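Local coordinates for protein possible HxlR family transcriptional factor (PDB 3DF8) that probably binds DNA as a dimeric transcriptional regulator of the HxlR family, through a winged helix-turn-helix domain, at residues L72-S77 with A84-G89. Sequence-based numbering, arbitrary orientation.
Sequences LVERRS and ALTEKG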
loop_
_atom_site.group_PDB
_atom_site.type_symbol
_atom_site.label_atom_id
_atom_site.label_comp_id
_atom_site.label_asym_id
_atom_site.label_seq_id
_atom_site.Cartn_x
_atom_site.Cartn_y
_atom_site.Cartn_z
ATOM N N LEU A 72 -8.847 12.893 0.940
ATOM C CA LEU A 72 -9.373 11.567 0.592
ATOM C C LEU A 72 -10.654 11.195 1.348
ATOM O O LEU A 72 -11.378 10.299 0.901
ATOM C CB LEU A 72 -8.293 10.460 0.843
ATOM C CG LEU A 72 -6.982 10.759 0.061
ATOM C CD1 LEU A 72 -6.044 9.632 0.320
ATOM C CD2 LEU A 72 -7.256 10.883 -1.449
ATOM N N VAL A 73 -10.886 11.823 2.506
ATOM C CA VAL A 73 -12.075 11.528 3.371
ATOM C C VAL A 73 -12.698 12.858 3.800
ATOM O O VAL A 73 -12.011 13.869 3.895
ATOM C CB VAL A 73 -11.615 10.715 4.583
ATOM C CG1 VAL A 73 -12.695 10.607 5.710
ATOM C CG2 VAL A 73 -11.195 9.317 4.123
ATOM N N GLU A 74 -14.015 12.862 4.003
ATOM C CA GLU A 74 -14.656 14.022 4.620
ATOM C C GLU A 74 -15.574 13.556 5.740
ATOM O O GLU A 74 -16.119 12.413 5.702
ATOM C CB GLU A 74 -15.411 14.852 3.574
ATOM C CG GLU A 74 -16.264 14.036 2.640
ATOM C CD GLU A 74 -17.718 13.909 3.078
ATOM O OE1 GLU A 74 -18.511 13.386 2.269
ATOM O OE2 GLU A 74 -18.064 14.344 4.212
ATOM N N ARG A 75 -15.700 14.424 6.755
ATOM C CA ARG A 75 -16.607 14.202 7.896
ATOM C C ARG A 75 -17.864 15.063 7.684
ATOM O O ARG A 75 -17.755 16.238 7.327
ATOM C CB ARG A 75 -15.909 14.593 9.207
ATOM C CG ARG A 75 -16.812 14.548 10.460
ATOM C CD ARG A 75 -16.135 15.256 11.712
ATOM N NE ARG A 75 -14.958 14.520 12.050
ATOM C CZ ARG A 75 -13.721 14.952 11.844
ATOM N NH1 ARG A 75 -12.698 14.159 12.161
ATOM N NH2 ARG A 75 -13.518 16.152 11.298
ATOM N N ARG A 76 -19.043 14.460 7.857
ATOM C CA ARG A 76 -20.259 15.253 7.891
ATOM C C ARG A 76 -20.759 15.350 9.316
ATOM O O ARG A 76 -21.021 14.318 9.896
ATOM C CB ARG A 76 -21.339 14.556 7.064
ATOM C CG ARG A 76 -22.632 15.357 6.964
ATOM C CD ARG A 76 -23.707 14.560 6.206
ATOM N NE ARG A 76 -24.959 15.304 6.083
ATOM C CZ ARG A 76 -25.937 15.289 6.995
ATOM N NH1 ARG A 76 -25.823 14.534 8.091
ATOM N NH2 ARG A 76 -27.042 16.017 6.809
ATOM N N SER A 77 -20.928 16.555 9.860
ATOM C CA SER A 77 -21.512 16.705 11.172
ATOM C C SER A 77 -22.958 17.106 10.977
ATOM O O SER A 77 -23.250 18.238 10.553
ATOM C CB SER A 77 -20.818 17.798 12.019
ATOM O OG SER A 77 -19.415 17.637 12.084
ATOM N N ALA A 84 -17.085 9.592 4.852
ATOM C CA ALA A 84 -17.183 9.029 3.531
ATOM C C ALA A 84 -15.917 9.388 2.765
ATOM O O ALA A 84 -15.241 10.384 3.046
ATOM C CB ALA A 84 -18.409 9.599 2.782
ATOM N N LEU A 85 -15.630 8.585 1.759
ATOM C CA LEU A 85 -14.547 8.912 0.836
ATOM C C LEU A 85 -14.975 10.075 -0.075
ATOM O O LEU A 85 -16.142 10.169 -0.534
ATOM C CB LEU A 85 -14.259 7.686 -0.018
ATOM C CG LEU A 85 -13.658 6.506 0.750
ATOM C CD1 LEU A 85 -13.585 5.365 -0.233
ATOM C CD2 LEU A 85 -12.262 6.858 1.296
ATOM N N THR A 86 -14.022 10.951 -0.366
ATOM C CA THR A 86 -14.189 11.930 -1.434
ATOM C C THR A 86 -14.004 11.245 -2.793
ATOM O O THR A 86 -13.655 10.048 -2.866
ATOM C CB THR A 86 -13.115 13.023 -1.305
ATOM O OG1 THR A 86 -11.838 12.412 -1.509
ATOM C CG2 THR A 86 -13.197 13.744 0.059
ATOM N N GLU A 87 -14.231 11.980 -3.888
ATOM C CA GLU A 87 -13.933 11.451 -5.228
ATOM C C GLU A 87 -12.502 10.938 -5.296
ATOM O O GLU A 87 -12.256 9.839 -5.794
ATOM C CB GLU A 87 -14.145 12.522 -6.305
ATOM C CG GLU A 87 -13.829 12.008 -7.689
ATOM C CD GLU A 87 -14.461 12.822 -8.797
ATOM O OE1 GLU A 87 -15.058 13.895 -8.520
ATOM O OE2 GLU A 87 -14.353 12.377 -9.959
ATOM N N LYS A 88 -11.556 11.712 -4.767
ATOM C CA LYS A 88 -10.141 11.231 -4.730
ATOM C C LYS A 88 -9.966 9.960 -3.891
ATOM O O LYS A 88 -9.251 9.037 -4.320
ATOM C CB LYS A 88 -9.173 12.310 -4.257
ATOM C CG LYS A 88 -9.016 13.496 -5.242
ATOM C CD LYS A 88 -8.185 14.561 -4.598
ATOM C CE LYS A 88 -7.931 15.711 -5.577
ATOM N NZ LYS A 88 -7.280 16.874 -4.872
ATOM N N GLY A 89 -10.611 9.899 -2.726
ATOM C CA GLY A 89 -10.494 8.713 -1.851
ATOM C C GLY A 89 -11.058 7.482 -2.553
ATOM O O GLY A 89 -10.483 6.369 -2.454
HETATM O O HOH W 1 -17.785 12.447 -0.155
#
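Thr86 and Glu74 meet through groups set by their first torsions: with Thr86 OG1 between its backbone N and carbonyl carbon (chi1 64°), where it caps the following helix, CG2 lies anti to the carbonyl carbon and is the atom that meets Glu74 CG. Glu74 CG also lies between its backbone N and carbonyl carbon (chi1 46°). The two side chains slide past each other in opposite directions, CG of Glu74 coming 4.0 Å from CG2 of Thr86. The Glu74 chain bends at chi2, which places CD, and OE1 ends on the same face of the sheet as Ala84 CB, 3.8 Å from it. One water donates to both Glu74 OE1 and Leu85 O, while OE2 forms a salt bridge with Arg42. The backbones of Glu74 and Ala84 form an antiparallel hydrogen-bonded pair, the Glu74 N to Ala84 O bond measuring 2.9 Å. Val73 and Leu85 follow as a non-hydrogen-bonded pair, their side chains diverging except where Val73 CG2 touches Leu85 CD2 (3.9 Å). Just before strand 73-77 begins, and just after strand 81-85 ends, Leu72 O accepts from Thr86 N at 3.0 Å, with the donor above the carbonyl plane, and Gly89 CA gives the same oxygen a CH···O contact at 3.3 Å. Thr86 is the N-cap of helix 87-108: its OG1 accepts from Gly89 N (3.0 Å) and also hydrogen-bonds to Gly71 O, necessarily as the donor, linking the helix start to the chain just ahead of strand 73-77. Leu72 CD2 packs on Lys88 CB at 3.7 Å, and Leu72 also reaches Leu106 of the second subunit. The contact thus joins the base of the 73-77/81-85 hairpin to the following helix, the hairpin being the wing of a winged helix-turn-helix fold.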